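PDB 5XN9: secretory-abundant heat soluble protein 1 from Ramazzottius varieornatus, which acts as a secreted, heat-soluble molecular shield that protects against desiccation by forming a non-crystalline amorphous solid when water is lost. Local coordinates for residues 116-121 with 131-136. Numbering follows the deposited sequence.
Sequences GDELEK and KRWYKK. With MG (magnesium ion), chain C; ACY (acetic acid), chain L.
W133 has CG anti to its carbonyl carbon (chi1 -73°), while E120 has CG anti to its backbone N (chi1 -175°). These torsions lay the two side chains side by side. They sit on the last beta hairpin of a fatty-acid-binding-protein-like barrel, strands 118-125 and 128-136. In the modelled conformer of E120, one of two, W133 NE1 makes a weak hydrogen bond to E120 OE2 (3.1 Å). OE2 approaches the rim of the indole, close to the ring plane. The other oxygen of this conformer, E120 OE1, forms a salt bridge with K131 NZ at 2.6 Å. E118 flanks W133 at CD1, but its carboxylate pairs with R17, which also makes a cation-pi contact with the indole.

L119 with Y134 and K121 with R132 are antiparallel hydrogen-bonded pairs; L119 N to Y134 O is 2.8 Å. The side chains of these pairs share the face opposite E120 and W133. L119 CB meets Y134 CB at 4.1 Å. K121 is extended and reaches a bound acetate, probably a leftover of crystallisation. R132 NH1 donates to acetate O at 3.1 Å, and R132 NH2 is hydrogen-bonded to N38 OD1. Y134 OH (2.0 Å) and acetate OXT (1.9 Å) coordinate the magnesium ion, as does H43; K121 NZ donates to this same OXT.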
ATOM      1  N   GLY A 116      11.744 -11.377   5.069  1.00 68.04           N
ATOM      2  CA  GLY A 116      11.967 -11.917   6.394  1.00 69.78           C
ATOM      3  C   GLY A 116      12.115 -10.785   7.388  1.00 73.40           C
ATOM      4  O   GLY A 116      12.993  -9.933   7.224  1.00 75.45           O
ATOM      5  N   ASP A 117      11.237 -10.741   8.398  1.00 73.84           N
ATOM      6  CA  ASP A 117      11.211  -9.686   9.412  1.00 73.49           C
ATOM      7  C   ASP A 117      10.841  -8.324   8.829  1.00 60.14           C
ATOM      8  O   ASP A 117      10.247  -7.485   9.516  1.00 58.91           O
ATOM      9  CB  ASP A 117      12.548  -9.587  10.161  1.00 86.21           C
ATOM     10  CG  ASP A 117      13.197 -10.940  10.389  1.00 97.13           C
ATOM     11  OD1 ASP A 117      12.524 -11.848  10.921  1.00101.37           O
ATOM     12  OD2 ASP A 117      14.385 -11.094  10.030  1.00100.46           O
ATOM     13  N   GLU A 118      11.179  -8.097   7.563  1.00 49.70           N
ATOM     14  CA  GLU A 118      11.078  -6.798   6.921  1.00 45.29           C
ATOM     15  C   GLU A 118      10.184  -6.895   5.687  1.00 37.45           C
ATOM     16  O   GLU A 118      10.138  -7.924   5.009  1.00 39.37           O
ATOM     17  CB  GLU A 118      12.486  -6.304   6.560  1.00 50.43           C
ATOM     18  CG  GLU A 118      12.636  -5.541   5.258  1.00 56.82           C
ATOM     19  CD  GLU A 118      14.076  -5.119   5.019  1.00 64.67           C
ATOM     20  OE1 GLU A 118      14.636  -4.399   5.874  1.00 66.12           O
ATOM     21  OE2 GLU A 118      14.654  -5.523   3.987  1.00 67.43           O
ATOM     22  N   LEU A 119       9.447  -5.824   5.415  1.00 30.29           N
ATOM     23  CA  LEU A 119       8.595  -5.753   4.236  1.00 27.99           C
ATOM     24  C   LEU A 119       9.064  -4.596   3.369  1.00 27.93           C
ATOM     25  O   LEU A 119       9.167  -3.461   3.846  1.00 28.48           O
ATOM     26  CB  LEU A 119       7.120  -5.562   4.620  1.00 28.36           C
ATOM     27  CG  LEU A 119       6.098  -5.706   3.489  1.00 30.80           C
ATOM     28  CD1 LEU A 119       4.768  -6.176   4.048  1.00 33.86           C
ATOM     29  CD2 LEU A 119       5.925  -4.394   2.754  1.00 33.80           C
ATOM     30  N   GLU A 120       9.316  -4.882   2.095  0.75 30.04           N
ATOM     31  CA  GLU A 120       9.715  -3.877   1.119  0.75 30.86           C
ATOM     32  C   GLU A 120       8.507  -3.563   0.241  0.75 28.48           C
ATOM     33  O   GLU A 120       7.961  -4.463  -0.404  0.75 27.30           O
ATOM     34  CB  GLU A 120      10.869  -4.415   0.273  0.75 38.95           C
ATOM     35  CG  GLU A 120      11.462  -3.426  -0.720  0.75 46.54           C
ATOM     36  CD  GLU A 120      12.641  -4.005  -1.496  0.75 56.09           C
ATOM     37  OE1 GLU A 120      12.678  -3.838  -2.735  0.75 58.65           O
ATOM     38  OE2 GLU A 120      13.529  -4.627  -0.871  0.75 59.98           O
ATOM     39  N   LYS A 121       8.074  -2.304   0.241  1.00 24.71           N
ATOM     40  CA  LYS A 121       6.969  -1.871  -0.603  1.00 25.37           C
ATOM     41  C   LYS A 121       7.523  -1.084  -1.777  1.00 26.05           C
ATOM     42  O   LYS A 121       8.319  -0.157  -1.594  1.00 28.14           O
ATOM     43  CB  LYS A 121       5.946  -1.025   0.153  1.00 28.25           C
ATOM     44  CG  LYS A 121       4.721  -0.722  -0.693  1.00 32.82           C
ATOM     45  CD  LYS A 121       3.561  -0.175   0.122  1.00 36.27           C
ATOM     46  CE  LYS A 121       2.403   0.139  -0.793  1.00 40.44           C
ATOM     47  NZ  LYS A 121       1.322   0.877  -0.093  1.00 42.24           N
ATOM     48  N   LYS A 131      10.490   3.144  -3.306  1.00 28.31           N
ATOM     49  CA  LYS A 131      10.498   2.026  -2.384  1.00 29.13           C
ATOM     50  C   LYS A 131      10.442   2.541  -0.960  1.00 27.67           C
ATOM     51  O   LYS A 131      10.951   3.621  -0.642  1.00 29.48           O
ATOM     52  CB  LYS A 131      11.743   1.165  -2.562  1.00 33.16           C
ATOM     53  CG  LYS A 131      11.709   0.311  -3.811  1.00 38.58           C
ATOM     54  CD  LYS A 131      13.004  -0.445  -3.977  1.00 42.54           C
ATOM     55  CE  LYS A 131      12.943  -1.364  -5.179  1.00 44.32           C
ATOM     56  NZ  LYS A 131      12.038  -2.501  -4.916  1.00 43.42           N
ATOM     57  N   ARG A 132       9.829   1.742  -0.100  1.00 27.75           N
ATOM     58  CA  ARG A 132       9.767   2.065   1.308  1.00 26.68           C
ATOM     59  C   ARG A 132       9.860   0.762   2.081  1.00 27.41           C
ATOM     60  O   ARG A 132       9.300  -0.249   1.656  1.00 26.78           O
ATOM     61  CB  ARG A 132       8.450   2.765   1.577  1.00 31.18           C
ATOM     62  CG  ARG A 132       8.495   3.625   2.741  1.00 33.89           C
ATOM     63  CD  ARG A 132       7.260   4.442   2.851  1.00 33.67           C
ATOM     64  NE  ARG A 132       7.369   5.231   4.049  1.00 33.18           N
ATOM     65  CZ  ARG A 132       6.350   5.807   4.656  1.00 32.28           C
ATOM     66  NH1 ARG A 132       5.118   5.674   4.171  1.00 34.15           N
ATOM     67  NH2 ARG A 132       6.575   6.505   5.749  1.00 33.04           N
ATOM     68  N   TRP A 133      10.597   0.771   3.189  1.00 25.41           N
ATOM     69  CA  TRP A 133      10.810  -0.437   3.969  1.00 26.44           C
ATOM     70  C   TRP A 133      10.064  -0.355   5.290  1.00 23.99           C
ATOM     71  O   TRP A 133      10.039   0.700   5.937  1.00 27.69           O
ATOM     72  CB  TRP A 133      12.296  -0.694   4.201  1.00 28.37           C
ATOM     73  CG  TRP A 133      12.956  -1.173   2.949  1.00 31.26           C
ATOM     74  CD1 TRP A 133      13.180  -2.470   2.589  1.00 33.40           C
ATOM     75  CD2 TRP A 133      13.436  -0.367   1.865  1.00 32.42           C
ATOM     76  NE1 TRP A 133      13.789  -2.521   1.360  1.00 36.18           N
ATOM     77  CE2 TRP A 133      13.953  -1.245   0.891  1.00 34.22           C
ATOM     78  CE3 TRP A 133      13.485   1.011   1.626  1.00 31.97           C
ATOM     79  CZ2 TRP A 133      14.520  -0.791  -0.300  1.00 34.94           C
ATOM     80  CZ3 TRP A 133      14.047   1.460   0.441  1.00 34.80           C
ATOM     81  CH2 TRP A 133      14.561   0.560  -0.504  1.00 35.66           C
ATOM     82  N   TYR A 134       9.447  -1.473   5.671  1.00 25.12           N
ATOM     83  CA  TYR A 134       8.645  -1.589   6.877  1.00 23.96           C
ATOM     84  C   TYR A 134       9.187  -2.717   7.744  1.00 25.07           C
ATOM     85  O   TYR A 134       9.786  -3.674   7.245  1.00 28.33           O
ATOM     86  CB  TYR A 134       7.184  -1.910   6.510  1.00 22.82           C
ATOM     87  CG  TYR A 134       6.478  -0.780   5.800  1.00 21.10           C
ATOM     88  CD1 TYR A 134       6.721  -0.503   4.456  1.00 21.08           C
ATOM     89  CD2 TYR A 134       5.574   0.024   6.477  1.00 21.62           C
ATOM     90  CE1 TYR A 134       6.085   0.541   3.823  1.00 22.69           C
ATOM     91  CE2 TYR A 134       4.935   1.069   5.849  1.00 21.94           C
ATOM     92  CZ  TYR A 134       5.194   1.326   4.523  1.00 23.48           C
ATOM     93  OH  TYR A 134       4.561   2.368   3.882  1.00 27.22           O
ATOM     94  N   LYS A 135       8.961  -2.611   9.050  1.00 25.84           N
ATOM     95  CA  LYS A 135       9.314  -3.658   9.999  1.00 28.58           C
ATOM     96  C   LYS A 135       8.053  -4.156  10.697  1.00 27.74           C
ATOM     97  O   LYS A 135       7.042  -3.463  10.757  1.00 26.78           O
ATOM     98  CB  LYS A 135      10.297  -3.126  11.046  1.00 33.53           C
ATOM     99  CG  LYS A 135       9.761  -1.925  11.819  1.00 39.39           C
ATOM    100  CD  LYS A 135      10.785  -1.377  12.806  1.00 43.65           C
ATOM    101  CE  LYS A 135      10.269  -0.117  13.493  1.00 46.07           C
ATOM    102  NZ  LYS A 135      11.257   0.454  14.455  1.00 48.02           N
ATOM    103  N   LYS A 136       8.114  -5.379  11.220  1.00 31.42           N
ATOM    104  CA  LYS A 136       7.009  -5.887  12.027  1.00 35.48           C
ATOM    105  C   LYS A 136       6.822  -5.017  13.266  1.00 41.54           C
ATOM    106  O   LYS A 136       7.792  -4.593  13.899  1.00 42.44           O
ATOM    107  CB  LYS A 136       7.299  -7.326  12.454  1.00 39.91           C
ATOM    108  CG  LYS A 136       7.090  -8.357  11.359  1.00 44.40           C
ATOM    109  CD  LYS A 136       5.622  -8.751  11.238  1.00 48.25           C
ATOM    110  CE  LYS A 136       5.475 -10.150  10.647  1.00 49.86           C
ATOM    111  NZ  LYS A 136       4.059 -10.605  10.573  1.00 50.52           N
TER
HETATM  112 MG    MG C 201       2.828   2.226   2.964  0.70 25.17          MG
HETATM  113  C   ACY L 210       2.180   4.063   1.830  1.00 48.10           C
HETATM  114  O   ACY L 210       3.300   4.621   1.830  1.00 46.78           O
HETATM  115  OXT ACY L 210       1.982   2.897   1.424  1.00 46.58           O
HETATM  116  CH3 ACY L 210       1.001   4.834   2.351  1.00 48.89           C